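Long-range contact in sulfhydryl oxidase 1 (Homo sapiens, PDB 3LLK), which catalyses the FAD-dependent oxidation of thiols to disulfides, probably passing the electrons to oxygen: residues Glu30-Phe34 and Tyr157-Gly163. Sequence-based numbering, arbitrary orientation.
With FAD (flavin-adenine dinucleotide), chain D.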
loop_
_atom_site.group_PDB
_atom_site.type_symbol
_atom_site.label_atom_id
_atom_site.label_comp_id
_atom_site.label_asym_id
_atom_site.label_seq_id
_atom_site.Cartn_x
_atom_site.Cartn_y
_atom_site.Cartn_z
ATOM N N GLU A 30 -5.009 -9.303 -8.601
ATOM C CA GLU A 30 -3.620 -9.708 -8.412
ATOM C C GLU A 30 -3.442 -11.124 -7.875
ATOM O O GLU A 30 -2.679 -11.919 -8.444
ATOM C CB GLU A 30 -2.894 -8.717 -7.507
ATOM C CG GLU A 30 -2.949 -7.297 -8.022
ATOM C CD GLU A 30 -1.589 -6.642 -8.041
ATOM O OE1 GLU A 30 -0.980 -6.517 -6.960
ATOM O OE2 GLU A 30 -1.132 -6.257 -9.140
ATOM N N VAL A 31 -4.117 -11.448 -6.778
ATOM C CA VAL A 31 -3.988 -12.797 -6.227
ATOM C C VAL A 31 -4.601 -13.804 -7.217
ATOM O O VAL A 31 -4.196 -14.963 -7.268
ATOM C CB VAL A 31 -4.712 -12.929 -4.873
ATOM C CG1 VAL A 31 -4.641 -14.370 -4.384
ATOM C CG2 VAL A 31 -4.088 -11.981 -3.850
ATOM N N GLY A 32 -5.573 -13.340 -8.002
ATOM C CA GLY A 32 -6.230 -14.203 -8.977
ATOM C C GLY A 32 -5.443 -14.529 -10.242
ATOM O O GLY A 32 -5.928 -15.259 -11.101
ATOM N N ARG A 33 -4.232 -13.992 -10.367
ATOM C CA ARG A 33 -3.406 -14.260 -11.544
ATOM C C ARG A 33 -2.774 -15.649 -11.452
ATOM O O ARG A 33 -2.290 -16.185 -12.444
ATOM C CB ARG A 33 -2.280 -13.224 -11.652
ATOM C CG ARG A 33 -2.734 -11.768 -11.740
ATOM C CD ARG A 33 -3.281 -11.421 -13.120
ATOM N NE ARG A 33 -3.699 -10.020 -13.212
ATOM C CZ ARG A 33 -4.182 -9.450 -14.315
ATOM N NH1 ARG A 33 -4.311 -10.157 -15.430
ATOM N NH2 ARG A 33 -4.542 -8.172 -14.306
ATOM N N PHE A 34 -2.775 -16.221 -10.252
ATOM C CA PHE A 34 -2.166 -17.523 -10.014
ATOM C C PHE A 34 -3.204 -18.611 -9.759
ATOM O O PHE A 34 -3.881 -18.595 -8.733
ATOM C CB PHE A 34 -1.221 -17.415 -8.819
ATOM C CG PHE A 34 -0.196 -16.325 -8.958
ATOM C CD1 PHE A 34 1.023 -16.567 -9.585
ATOM C CD2 PHE A 34 -0.461 -15.039 -8.492
ATOM C CE1 PHE A 34 1.967 -15.542 -9.744
ATOM C CE2 PHE A 34 0.473 -14.009 -8.648
ATOM C CZ PHE A 34 1.687 -14.263 -9.273
ATOM N N TYR A 157 4.617 -9.059 -0.589
ATOM C CA TYR A 157 3.489 -8.893 -1.497
ATOM C C TYR A 157 3.930 -8.400 -2.866
ATOM O O TYR A 157 3.491 -8.906 -3.893
ATOM C CB TYR A 157 2.450 -7.901 -0.949
ATOM C CG TYR A 157 1.267 -7.762 -1.894
ATOM C CD1 TYR A 157 0.219 -8.684 -1.869
ATOM C CD2 TYR A 157 1.258 -6.787 -2.890
ATOM C CE1 TYR A 157 -0.806 -8.645 -2.819
ATOM C CE2 TYR A 157 0.240 -6.742 -3.843
ATOM C CZ TYR A 157 -0.787 -7.677 -3.802
ATOM O OH TYR A 157 -1.773 -7.663 -4.768
ATOM N N VAL A 158 4.777 -7.380 -2.874
ATOM C CA VAL A 158 5.275 -6.814 -4.120
ATOM C C VAL A 158 5.963 -7.886 -4.973
ATOM O O VAL A 158 5.678 -8.036 -6.164
ATOM C CB VAL A 158 6.263 -5.663 -3.819
ATOM C CG1 VAL A 158 6.973 -5.221 -5.087
ATOM C CG2 VAL A 158 5.489 -4.482 -3.193
ATOM N N HIS A 159 6.853 -8.639 -4.343
ATOM C CA HIS A 159 7.593 -9.685 -5.037
ATOM C C HIS A 159 6.697 -10.765 -5.647
ATOM O O HIS A 159 6.775 -11.050 -6.844
ATOM C CB HIS A 159 8.580 -10.353 -4.073
ATOM C CG HIS A 159 9.476 -11.363 -4.728
ATOM N ND1 HIS A 159 10.133 -12.346 -4.018
ATOM C CD2 HIS A 159 9.834 -11.533 -6.024
ATOM C CE1 HIS A 159 10.854 -13.079 -4.847
ATOM N NE2 HIS A 159 10.691 -12.607 -6.071
ATOM N N TYR A 160 5.836 -11.350 -4.824
ATOM C CA TYR A 160 4.973 -12.439 -5.276
ATOM C C TYR A 160 3.630 -12.144 -5.944
ATOM O O TYR A 160 3.055 -13.037 -6.568
ATOM C CB TYR A 160 4.749 -13.397 -4.114
ATOM C CG TYR A 160 5.996 -14.168 -3.733
ATOM C CD1 TYR A 160 6.553 -15.106 -4.610
ATOM C CD2 TYR A 160 6.642 -13.934 -2.516
ATOM C CE1 TYR A 160 7.721 -15.788 -4.287
ATOM C CE2 TYR A 160 7.820 -14.620 -2.183
ATOM C CZ TYR A 160 8.350 -15.541 -3.077
ATOM O OH TYR A 160 9.525 -16.193 -2.775
ATOM N N PHE A 161 3.116 -10.922 -5.831
ATOM C CA PHE A 161 1.814 -10.637 -6.435
ATOM C C PHE A 161 1.655 -9.378 -7.271
ATOM O O PHE A 161 0.762 -9.308 -8.111
ATOM C CB PHE A 161 0.726 -10.595 -5.353
ATOM C CG PHE A 161 0.427 -11.921 -4.728
ATOM C CD1 PHE A 161 1.013 -12.284 -3.527
ATOM C CD2 PHE A 161 -0.470 -12.799 -5.329
ATOM C CE1 PHE A 161 0.704 -13.508 -2.927
ATOM C CE2 PHE A 161 -0.783 -14.017 -4.744
ATOM C CZ PHE A 161 -0.197 -14.375 -3.538
ATOM N N PHE A 162 2.492 -8.377 -7.047
ATOM C CA PHE A 162 2.325 -7.133 -7.776
ATOM C C PHE A 162 2.453 -7.250 -9.287
ATOM O O PHE A 162 3.496 -7.635 -9.811
ATOM C CB PHE A 162 3.285 -6.068 -7.240
ATOM C CG PHE A 162 2.993 -4.686 -7.751
ATOM C CD1 PHE A 162 1.685 -4.299 -8.040
ATOM C CD2 PHE A 162 4.015 -3.767 -7.931
ATOM C CE1 PHE A 162 1.402 -3.033 -8.502
ATOM C CE2 PHE A 162 3.739 -2.488 -8.394
ATOM C CZ PHE A 162 2.430 -2.120 -8.682
ATOM N N GLY A 163 1.364 -6.896 -9.969
ATOM C CA GLY A 163 1.289 -6.958 -11.417
ATOM C C GLY A 163 2.523 -6.499 -12.165
ATOM O O GLY A 163 3.476 -7.263 -12.316
HETATM P PA FAD D . 1.831 7.466 -6.849
HETATM O O1A FAD D . 1.083 6.210 -7.135
HETATM O O2A FAD D . 3.311 7.574 -6.954
HETATM O O5B FAD D . 1.444 8.025 -5.436
HETATM C C5B FAD D . 0.238 7.738 -4.725
HETATM C C4B FAD D . 0.037 8.996 -3.920
HETATM O O4B FAD D . 0.757 8.765 -2.679
HETATM C C3B FAD D . 0.171 10.462 -4.385
HETATM O O3B FAD D . -0.938 10.995 -5.107
HETATM C C2B FAD D . 0.516 11.098 -3.116
HETATM O O2B FAD D . -0.565 11.525 -2.345
HETATM C C1B FAD D . 1.286 10.043 -2.307
HETATM N N9A FAD D . 2.713 10.002 -2.373
HETATM C C8A FAD D . 3.646 10.397 -3.369
HETATM N N7A FAD D . 4.895 10.250 -3.075
HETATM C C5A FAD D . 4.828 9.732 -1.789
HETATM C C6A FAD D . 5.868 9.399 -0.899
HETATM N N6A FAD D . 7.166 9.570 -1.184
HETATM N N1A FAD D . 5.570 8.917 0.361
HETATM C C2A FAD D . 4.296 8.807 0.830
HETATM N N3A FAD D . 3.254 9.139 -0.049
HETATM C C4A FAD D . 3.587 9.600 -1.361
HETATM N N1 FAD D . 5.896 2.537 -12.419
HETATM C C2 FAD D . 6.763 2.599 -13.489
HETATM O O2 FAD D . 6.324 3.108 -14.533
HETATM N N3 FAD D . 8.006 2.077 -13.152
HETATM C C4 FAD D . 8.426 1.532 -11.914
HETATM O O4 FAD D . 9.601 1.052 -11.792
HETATM C C4X FAD D . 7.481 1.515 -10.908
HETATM N N5 FAD D . 7.769 0.890 -9.652
HETATM C C5X FAD D . 6.815 0.728 -8.612
HETATM C C6 FAD D . 7.189 -0.008 -7.471
HETATM C C7 FAD D . 6.236 -0.145 -6.423
HETATM C C7M FAD D . 6.712 -0.958 -5.218
HETATM C C8 FAD D . 4.940 0.444 -6.514
HETATM C C8M FAD D . 3.810 0.444 -5.503
HETATM C C9 FAD D . 4.595 1.136 -7.674
HETATM C C9A FAD D . 5.454 1.287 -8.795
HETATM N N10 FAD D . 5.317 1.983 -10.102
HETATM C C10 FAD D . 6.175 2.037 -11.168
HETATM C "C1'" FAD D . 4.159 2.810 -10.230
HETATM C "C2'" FAD D . 4.253 4.246 -9.814
HETATM O "O2'" FAD D . 5.072 4.381 -8.625
HETATM C "C3'" FAD D . 2.979 4.995 -9.563
HETATM O "O3'" FAD D . 2.184 4.297 -8.614
HETATM C "C4'" FAD D . 2.122 5.456 -10.731
HETATM O "O4'" FAD D . 2.955 5.966 -11.814
HETATM C "C5'" FAD D . 1.007 6.368 -10.454
HETATM O "O5'" FAD D . 1.580 7.596 -9.998
HETATM P P FAD D . 0.807 8.717 -9.253
HETATM O O1P FAD D . 1.375 9.941 -9.821
HETATM O O2P FAD D . -0.669 8.588 -9.370
HETATM O O3P FAD D . 1.163 8.649 -7.684
HETATM O O HOH W 1 -0.487 -10.708 -9.839
#
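Y157 OH donates to E30 OE1 over 2.6 Å, meeting the lone pair anti to the other oxygen, and so joins the end of helix 16-30 to the end of helix 150-161 in the mainly helical pseudo-dimer of functional and degenerate sulfhydryl oxidase domains. From the chain beyond the helix, G163 N reaches E30 OE2 at 2.7 Å, approaching from above the carboxylate plane, 40° out of it. CG of E30 lies anti to its own carbonyl carbon (chi1 -56°), and a bend at chi2 brings the carboxylate between these two donors. Replacing E30 by an alanine would take away the carboxylate and would probably leave Y157 OH and G163 N without this buried acceptor, with a gap beside F162. Alongside, a water donates to both E30 O and F161 O, bridging the two backbones.

Beside these polar bonds, V31 and F34 pack against F161. V31 approaches it obliquely, CG1 lying 3.9 Å from CE2 of F161, while the F34 and F161 rings also meet at a slant, their planes at 88°. F34 CZ comes within 3.3 Å of Y160 O, a carbonyl that accepts a hydrogen bond from R41. F162 links this contact to the cofactor pocket: its CD1 lies 3.6 Å from E30 OE2, whereas its CE2 approaches C8 of the flavin at 3.7 Å.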